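Local coordinates for DYNE8 (Micromonospora chersina, PDB 4AMP), which is an enediyne polyketide synthase, represented here by its acyltransferase-domain region, and probably helps to build the polyketide chain from acyl units, at residues Phe57-Arg62 against Arg90-Val95; Gly103-Gly108 against Glu338-Leu343. All coordinates share one frame; numbering follows the deposited sequence.

Contact 1. Residues Phe57-Arg62 against Arg90-Val95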
ATOM      1  N   PHE A  57      -4.963 -16.638  14.494  1.00 15.45           N
ATOM      2  CA  PHE A  57      -5.685 -15.428  14.879  1.00 15.73           C
ATOM      3  C   PHE A  57      -4.638 -14.345  15.045  1.00 15.56           C
ATOM      4  O   PHE A  57      -3.557 -14.633  15.631  1.00 15.62           O
ATOM      5  CB  PHE A  57      -6.350 -15.693  16.205  1.00 16.17           C
ATOM      6  CG  PHE A  57      -6.829 -14.420  16.969  1.00 18.74           C
ATOM      7  CD1 PHE A  57      -5.993 -13.721  17.853  1.00 15.04           C
ATOM      8  CD2 PHE A  57      -8.139 -13.991  16.841  1.00 23.00           C
ATOM      9  CE1 PHE A  57      -6.375 -12.608  18.546  1.00 19.18           C
ATOM     10  CE2 PHE A  57      -8.580 -12.843  17.557  1.00 21.86           C
ATOM     11  CZ  PHE A  57      -7.716 -12.164  18.401  1.00 20.42           C
ATOM     12  N   ALA A  58      -4.958 -13.098  14.651  1.00 15.75           N
ATOM     13  CA  ALA A  58      -4.073 -11.977  14.947  1.00 13.96           C
ATOM     14  C   ALA A  58      -4.912 -10.699  15.076  1.00 15.40           C
ATOM     15  O   ALA A  58      -5.793 -10.478  14.258  1.00 16.91           O
ATOM     16  CB  ALA A  58      -2.957 -11.811  13.842  1.00 14.56           C
ATOM     17  N   ALA A  59      -4.621  -9.901  16.092  1.00 14.21           N
ATOM     18  CA  ALA A  59      -5.356  -8.643  16.207  1.00 15.88           C
ATOM     19  C   ALA A  59      -4.429  -7.566  16.677  1.00 16.10           C
ATOM     20  O   ALA A  59      -3.532  -7.775  17.527  1.00 17.50           O
ATOM     21  CB  ALA A  59      -6.528  -8.814  17.185  1.00 16.98           C
ATOM     22  N   ALA A  60      -4.631  -6.346  16.173  1.00 16.77           N
ATOM     23  CA  ALA A  60      -3.930  -5.171  16.660  1.00 17.63           C
ATOM     24  C   ALA A  60      -4.868  -4.434  17.609  1.00 18.94           C
ATOM     25  O   ALA A  60      -6.015  -4.180  17.239  1.00 21.19           O
ATOM     26  CB  ALA A  60      -3.498  -4.235  15.416  1.00 17.32           C
ATOM     27  N   VAL A  61      -4.461  -4.234  18.857  1.00 18.18           N
ATOM     28  CA  VAL A  61      -5.414  -3.827  19.899  1.00 21.13           C
ATOM     29  C   VAL A  61      -4.856  -2.628  20.670  1.00 23.02           C
ATOM     30  O   VAL A  61      -3.641  -2.457  20.825  1.00 23.81           O
ATOM     31  CB  VAL A  61      -5.813  -4.994  20.864  1.00 21.30           C
ATOM     32  CG1 VAL A  61      -6.500  -6.125  20.111  1.00 21.99           C
ATOM     33  CG2 VAL A  61      -4.601  -5.494  21.741  1.00 21.27           C
ATOM     34  N   ARG A  62      -5.755  -1.773  21.136  1.00 24.73           N
ATOM     35  CA  ARG A  62      -5.270  -0.683  21.985  1.00 27.36           C
ATOM     36  C   ARG A  62      -5.115  -1.064  23.473  1.00 26.78           C
ATOM     37  O   ARG A  62      -4.313  -0.466  24.144  1.00 29.28           O
ATOM     38  CB  ARG A  62      -6.113   0.596  21.817  1.00 27.19           C
ATOM     39  CG  ARG A  62      -5.915   1.339  20.462  1.00 33.96           C
ATOM     40  CD  ARG A  62      -6.830   2.599  20.288  1.00 41.12           C
ATOM     41  NE  ARG A  62      -7.990   2.521  21.172  1.00 47.79           N
ATOM     42  CZ  ARG A  62      -8.328   3.450  22.083  1.00 49.64           C
ATOM     43  NH1 ARG A  62      -7.639   4.591  22.221  1.00 49.81           N
ATOM     44  NH2 ARG A  62      -9.387   3.242  22.848  1.00 49.57           N
ATOM     45  N   ARG A  90     -10.557  -2.962  11.460  1.00 18.42           N
ATOM     46  CA  ARG A  90     -10.552  -3.108  12.891  1.00 19.30           C
ATOM     47  C   ARG A  90      -9.281  -3.890  13.296  1.00 20.00           C
ATOM     48  O   ARG A  90      -9.195  -4.279  14.457  1.00 21.52           O
ATOM     49  CB  ARG A  90     -11.791  -3.864  13.332  1.00 19.48           C
ATOM     50  CG  ARG A  90     -13.107  -3.081  13.192  1.00 20.00           C
ATOM     51  CD  ARG A  90     -13.036  -1.821  14.079  1.00 21.84           C
ATOM     52  NE  ARG A  90     -14.235  -0.963  13.929  1.00 22.57           N
ATOM     53  CZ  ARG A  90     -14.298   0.090  13.113  1.00 22.61           C
ATOM     54  NH1 ARG A  90     -13.248   0.419  12.356  1.00 20.71           N
ATOM     55  NH2 ARG A  90     -15.408   0.848  13.054  1.00 24.10           N
ATOM     56  N   GLY A  91      -8.391  -4.114  12.329  1.00 19.91           N
ATOM     57  CA  GLY A  91      -7.111  -4.810  12.606  1.00 19.23           C
ATOM     58  C   GLY A  91      -7.283  -6.223  13.149  1.00 19.38           C
ATOM     59  O   GLY A  91      -6.470  -6.692  14.004  1.00 19.24           O
ATOM     60  N   LEU A  92      -8.315  -6.933  12.667  1.00 16.36           N
ATOM     61  CA  LEU A  92      -8.701  -8.210  13.224  1.00 16.21           C
ATOM     62  C   LEU A  92      -8.641  -9.220  12.098  1.00 14.77           C
ATOM     63  O   LEU A  92      -9.307  -9.078  11.066  1.00 14.86           O
ATOM     64  CB  LEU A  92     -10.144  -8.174  13.861  1.00 15.13           C
ATOM     65  CG  LEU A  92     -10.664  -9.592  14.155  1.00 20.14           C
ATOM     66  CD1 LEU A  92      -9.758 -10.422  15.127  1.00 23.23           C
ATOM     67  CD2 LEU A  92     -12.056  -9.414  14.745  1.00 25.17           C
ATOM     68  N   PHE A  93      -7.832 -10.309  12.245  1.00 15.51           N
ATOM     69  CA  PHE A  93      -7.746 -11.303  11.206  1.00 15.95           C
ATOM     70  C   PHE A  93      -7.784 -12.717  11.762  1.00 18.58           C
ATOM     71  O   PHE A  93      -7.025 -13.055  12.702  1.00 19.96           O
ATOM     72  CB  PHE A  93      -6.445 -11.108  10.365  1.00 17.35           C
ATOM     73  CG  PHE A  93      -6.235  -9.656   9.920  1.00 15.11           C
ATOM     74  CD1 PHE A  93      -5.574  -8.757  10.725  1.00 20.39           C
ATOM     75  CD2 PHE A  93      -6.798  -9.204   8.693  1.00 17.00           C
ATOM     76  CE1 PHE A  93      -5.429  -7.396  10.324  1.00 20.77           C
ATOM     77  CE2 PHE A  93      -6.620  -7.835   8.323  1.00 20.46           C
ATOM     78  CZ  PHE A  93      -5.956  -6.976   9.137  1.00 18.17           C
ATOM     79  N   LEU A  94      -8.678 -13.551  11.217  1.00 17.17           N
ATOM     80  CA  LEU A  94      -8.783 -14.968  11.634  1.00 17.64           C
ATOM     81  C   LEU A  94      -8.753 -15.853  10.393  1.00 17.14           C
ATOM     82  O   LEU A  94      -9.559 -15.646   9.469  1.00 17.66           O
ATOM     83  CB  LEU A  94     -10.104 -15.132  12.441  1.00 18.20           C
ATOM     84  CG  LEU A  94     -10.590 -16.552  12.680  1.00 22.77           C
ATOM     85  CD1 LEU A  94      -9.722 -17.256  13.702  1.00 23.12           C
ATOM     86  CD2 LEU A  94     -12.039 -16.480  13.252  1.00 30.46           C
ATOM     87  N   VAL A  95      -7.844 -16.858  10.304  1.00 14.50           N
ATOM     88  CA  VAL A  95      -7.790 -17.678   9.076  1.00 16.42           C
ATOM     89  C   VAL A  95      -7.556 -19.087   9.549  1.00 18.73           C
ATOM     90  O   VAL A  95      -6.558 -19.354  10.200  1.00 17.37           O
ATOM     91  CB  VAL A  95      -6.639 -17.252   8.136  1.00 15.41           C
ATOM     92  CG1 VAL A  95      -6.561 -18.115   6.958  1.00 18.45           C
ATOM     93  CG2 VAL A  95      -6.846 -15.783   7.623  1.00 15.56           C
TER
HETATM   94  O   HOH W   1      -8.362  -5.621  16.726  1.00 26.69           O
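Ala58 and Phe93 form the central backbone pair between strands 57-61 and 92-95, which run antiparallel at 177° with their axes 4.9 Å apart. As a hydrogen-bonded pair they share two bonds: Ala58 N donates to Phe93 O at 2.8 Å, and Phe93 N donates to Ala58 O at 2.9 Å. A third bond, Ala60 N to Gly91 O at 2.9 Å, carries the pairing past the last bridge. Gly91 O also receives the CA-H of Ala59, with CA 3.1 Å from that oxygen. Gly91 and Leu92 together face Asp87 in a G1 bulge, and the positive phi of Gly91 (60°) is one that glycine adopts readily. Beyond the bulge a water lies 2.8 Å from both Ala60 O and Arg90 O, bridging the two segments where direct pairing ends.

Apolar contacts between the strands lie on the face of Phe57, Ala59, Leu92 and Leu94. Here the ring of Phe57 swings anti to its own nitrogen (chi1 164°) and reaches diagonally across the strands, bringing CE2 to 3.6 Å from Leu92 CD1. That same methyl lies 4.2 Å from Ala59 CB, a small side chain beside two large ones. Helix 64-79 covers this face, with Leu71 and Ala74 against Phe57. On the other face the Phe93 ring passes Ala58 O, and the hydrocarbon packing comes from helix 379-390: alanines on both sides let the helix come close, and the Phe93 ring lies against Ala387 and Ala390.

The chemistry is thus divided: backbone bonds satisfy buried polar groups, while both faces present hydrocarbon to helices. The result is a small four-stranded antiparallel sheet with helices on both faces, consistent with the linker domain preceding the acyltransferase core in polyketide synthases.

Contact 2. Residues Gly103-Gly108 against Glu338-Leu343; sequences GLLFPG and EALGLL
Leu343 extends from its backbone with CG anti to N (chi1 -168°), which carries its two methyls from the end of helix 338-342 towards strand 103-106. Leu340, one helical turn earlier, adopts a similar first torsion (-176°) and offers CD1 to the same strand. From the strand Leu105 brings CD2 against both, as the apex of a triangle of methyls: it lies 4.3 Å from Leu340 CD1 and 4.4 Å from Leu343 CD2. Leu105 thus meets each of the other two methyl to methyl, without polar atoms at their ends, as suits a fully buried seam.

Leu343 also approaches the strand's backbone. Its CD2 rests 3.9 Å from Leu104 O, and its CG sits 4.4 Å from Gly103 CA. Glycine fits this position because a beta carbon there would run into the leucine branch. Leu104 sends its own side chain to the other face of the sheet, where Leu165 and Trp188 receive it, so in this contact it presents mainly its carbonyl oxygen.

Strand 103-106 is the middle strand of the parallel sheet, and Leu348 of neighbouring strand 347-350 touches Leu105, Leu340 and Leu343, completing the apolar cluster. A helix packed on a parallel sheet fits the alpha/beta-hydrolase-like core of acyltransferases; Leu105 lies near, without touching, a GxSxG pattern that is probably a nucleophile elbow.

Because the meeting surfaces are hydrocarbon, dispersion and the hydrophobic effect hold the helix here, while Arg366 bonds to the carbonyl of Leu340 and to that of Leu343 just past the helix.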
ATOM      1  N   GLY A 103      -0.771  -9.631  -1.520  1.00 14.22           N
ATOM      2  CA  GLY A 103      -0.015  -8.771  -2.441  1.00 13.99           C
ATOM      3  C   GLY A 103       0.380  -7.501  -1.719  1.00 13.42           C
ATOM      4  O   GLY A 103      -0.243  -7.124  -0.729  1.00 15.03           O
ATOM      5  N   LEU A 104       1.414  -6.871  -2.235  1.00 12.54           N
ATOM      6  CA  LEU A 104       1.933  -5.628  -1.671  1.00 13.68           C
ATOM      7  C   LEU A 104       1.532  -4.413  -2.509  1.00 14.34           C
ATOM      8  O   LEU A 104       1.472  -4.513  -3.715  1.00 13.20           O
ATOM      9  CB  LEU A 104       3.455  -5.626  -1.646  1.00 15.26           C
ATOM     10  CG  LEU A 104       4.056  -6.808  -0.868  1.00 14.60           C
ATOM     11  CD1 LEU A 104       5.559  -6.629  -0.785  1.00 16.95           C
ATOM     12  CD2 LEU A 104       3.541  -6.864   0.561  1.00 15.61           C
ATOM     13  N   LEU A 105       1.311  -3.293  -1.827  1.00 13.36           N
ATOM     14  CA  LEU A 105       1.017  -2.000  -2.547  1.00 13.12           C
ATOM     15  C   LEU A 105       2.035  -0.985  -2.084  1.00 13.47           C
ATOM     16  O   LEU A 105       2.228  -0.759  -0.853  1.00 15.47           O
ATOM     17  CB  LEU A 105      -0.396  -1.473  -2.119  1.00 11.80           C
ATOM     18  CG  LEU A 105      -1.504  -2.493  -2.318  1.00 14.47           C
ATOM     19  CD1 LEU A 105      -2.792  -1.946  -1.764  1.00 13.48           C
ATOM     20  CD2 LEU A 105      -1.714  -2.758  -3.790  1.00 19.20           C
ATOM     21  N   PHE A 106       2.704  -0.328  -3.033  1.00 12.68           N
ATOM     22  CA  PHE A 106       3.668   0.677  -2.694  1.00 13.20           C
ATOM     23  C   PHE A 106       3.177   2.082  -3.126  1.00 14.48           C
ATOM     24  O   PHE A 106       2.939   2.308  -4.311  1.00 13.59           O
ATOM     25  CB  PHE A 106       4.998   0.386  -3.409  1.00 14.88           C
ATOM     26  CG  PHE A 106       5.748  -0.787  -2.816  1.00 13.19           C
ATOM     27  CD1 PHE A 106       6.544  -0.573  -1.734  1.00 17.35           C
ATOM     28  CD2 PHE A 106       5.574  -2.066  -3.332  1.00 14.84           C
ATOM     29  CE1 PHE A 106       7.279  -1.703  -1.114  1.00 15.69           C
ATOM     30  CE2 PHE A 106       6.288  -3.184  -2.748  1.00 13.26           C
ATOM     31  CZ  PHE A 106       7.127  -2.925  -1.618  1.00 14.17           C
ATOM     32  N   PRO A 107       3.022   2.999  -2.176  1.00 15.65           N
ATOM     33  CA  PRO A 107       2.402   4.284  -2.517  1.00 15.58           C
ATOM     34  C   PRO A 107       3.310   5.257  -3.211  1.00 17.18           C
ATOM     35  O   PRO A 107       4.551   5.119  -3.185  1.00 18.29           O
ATOM     36  CB  PRO A 107       1.995   4.853  -1.168  1.00 17.37           C
ATOM     37  CG  PRO A 107       3.095   4.402  -0.215  1.00 17.03           C
ATOM     38  CD  PRO A 107       3.377   2.919  -0.737  1.00 15.81           C
ATOM     39  N   GLY A 108       2.680   6.284  -3.795  1.00 19.84           N
ATOM     40  CA  GLY A 108       3.490   7.319  -4.421  1.00 22.51           C
ATOM     41  C   GLY A 108       3.394   8.585  -3.604  1.00 26.61           C
ATOM     42  O   GLY A 108       3.091   8.589  -2.415  1.00 25.88           O
ATOM     43  N   GLU A 338      -6.062  -1.206 -13.596  1.00 15.31           N
ATOM     44  CA  GLU A 338      -5.619  -2.373 -14.350  1.00 16.96           C
ATOM     45  C   GLU A 338      -4.636  -3.209 -13.520  1.00 15.83           C
ATOM     46  O   GLU A 338      -4.801  -4.428 -13.434  1.00 18.04           O
ATOM     47  CB  GLU A 338      -5.013  -1.920 -15.707  1.00 17.55           C
ATOM     48  CG  GLU A 338      -6.142  -1.460 -16.678  1.00 19.84           C
ATOM     49  CD  GLU A 338      -5.617  -0.679 -17.887  1.00 29.74           C
ATOM     50  OE1 GLU A 338      -4.937   0.369 -17.670  1.00 27.35           O
ATOM     51  OE2 GLU A 338      -5.988  -1.051 -19.051  1.00 34.38           O
ATOM     52  N   ALA A 339      -3.601  -2.562 -12.953  1.00 16.04           N
ATOM     53  CA  ALA A 339      -2.561  -3.280 -12.184  1.00 14.55           C
ATOM     54  C   ALA A 339      -3.197  -3.970 -10.984  1.00 16.27           C
ATOM     55  O   ALA A 339      -2.876  -5.123 -10.700  1.00 16.48           O
ATOM     56  CB  ALA A 339      -1.431  -2.341 -11.755  1.00 14.90           C
ATOM     57  N   LEU A 340      -4.096  -3.285 -10.279  1.00 14.52           N
ATOM     58  CA  LEU A 340      -4.705  -3.950  -9.097  1.00 15.44           C
ATOM     59  C   LEU A 340      -5.534  -5.156  -9.540  1.00 17.00           C
ATOM     60  O   LEU A 340      -5.560  -6.169  -8.843  1.00 16.92           O
ATOM     61  CB  LEU A 340      -5.606  -2.922  -8.349  1.00 15.80           C
ATOM     62  CG  LEU A 340      -6.244  -3.412  -7.046  1.00 15.83           C
ATOM     63  CD1 LEU A 340      -5.273  -3.706  -5.919  1.00 18.78           C
ATOM     64  CD2 LEU A 340      -7.354  -2.355  -6.598  1.00 15.41           C
ATOM     65  N   GLY A 341      -6.222  -5.074 -10.666  1.00 17.30           N
ATOM     66  CA  GLY A 341      -7.008  -6.211 -11.148  1.00 19.81           C
ATOM     67  C   GLY A 341      -6.160  -7.408 -11.454  1.00 21.49           C
ATOM     68  O   GLY A 341      -6.671  -8.542 -11.324  1.00 24.15           O
ATOM     69  N   LEU A 342      -4.911  -7.218 -11.843  1.00 18.45           N
ATOM     70  CA  LEU A 342      -3.978  -8.372 -12.172  1.00 20.10           C
ATOM     71  C   LEU A 342      -3.553  -9.075 -10.895  1.00 21.90           C
ATOM     72  O   LEU A 342      -3.352 -10.295 -10.896  1.00 22.46           O
ATOM     73  CB  LEU A 342      -2.714  -7.860 -12.840  1.00 20.93           C
ATOM     74  CG  LEU A 342      -2.943  -7.323 -14.248  1.00 25.98           C
ATOM     75  CD1 LEU A 342      -1.647  -6.685 -14.734  1.00 27.80           C
ATOM     76  CD2 LEU A 342      -3.376  -8.495 -15.192  1.00 29.15           C
ATOM     77  N   LEU A 343      -3.336  -8.292  -9.843  1.00 21.14           N
ATOM     78  CA  LEU A 343      -2.783  -8.813  -8.585  1.00 21.29           C
ATOM     79  C   LEU A 343      -3.905  -9.602  -7.908  1.00 23.56           C
ATOM     80  O   LEU A 343      -4.799  -9.031  -7.304  1.00 25.63           O
ATOM     81  CB  LEU A 343      -2.247  -7.618  -7.741  1.00 20.92           C
ATOM     82  CG  LEU A 343      -1.371  -7.875  -6.522  1.00 23.09           C
ATOM     83  CD1 LEU A 343      -0.109  -8.762  -6.844  1.00 23.58           C
ATOM     84  CD2 LEU A 343      -0.978  -6.487  -6.077  1.00 23.86           C
TER

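In the fold
From the N terminus, strand 55-61 leads through helix 64-79 and the hairpin strand 84-87 into strand 92-96, where contact 1 closes a short loop within the four-stranded antiparallel sheet. The chain then passes directly to strand 102-106 and opens contact 2, whose loop closes only some 230 residues later at helix 336-342. The two loops follow in series, neither enclosing nor crossing the other. The centres of contact 1 and contact 2 lie about 23 Å apart. Contact 2 brings a late helix onto the central parallel sheet, beside the strand leading to a probable nucleophile elbow at Ser179; the chain then returns at helix 379-390 to cover contact 1.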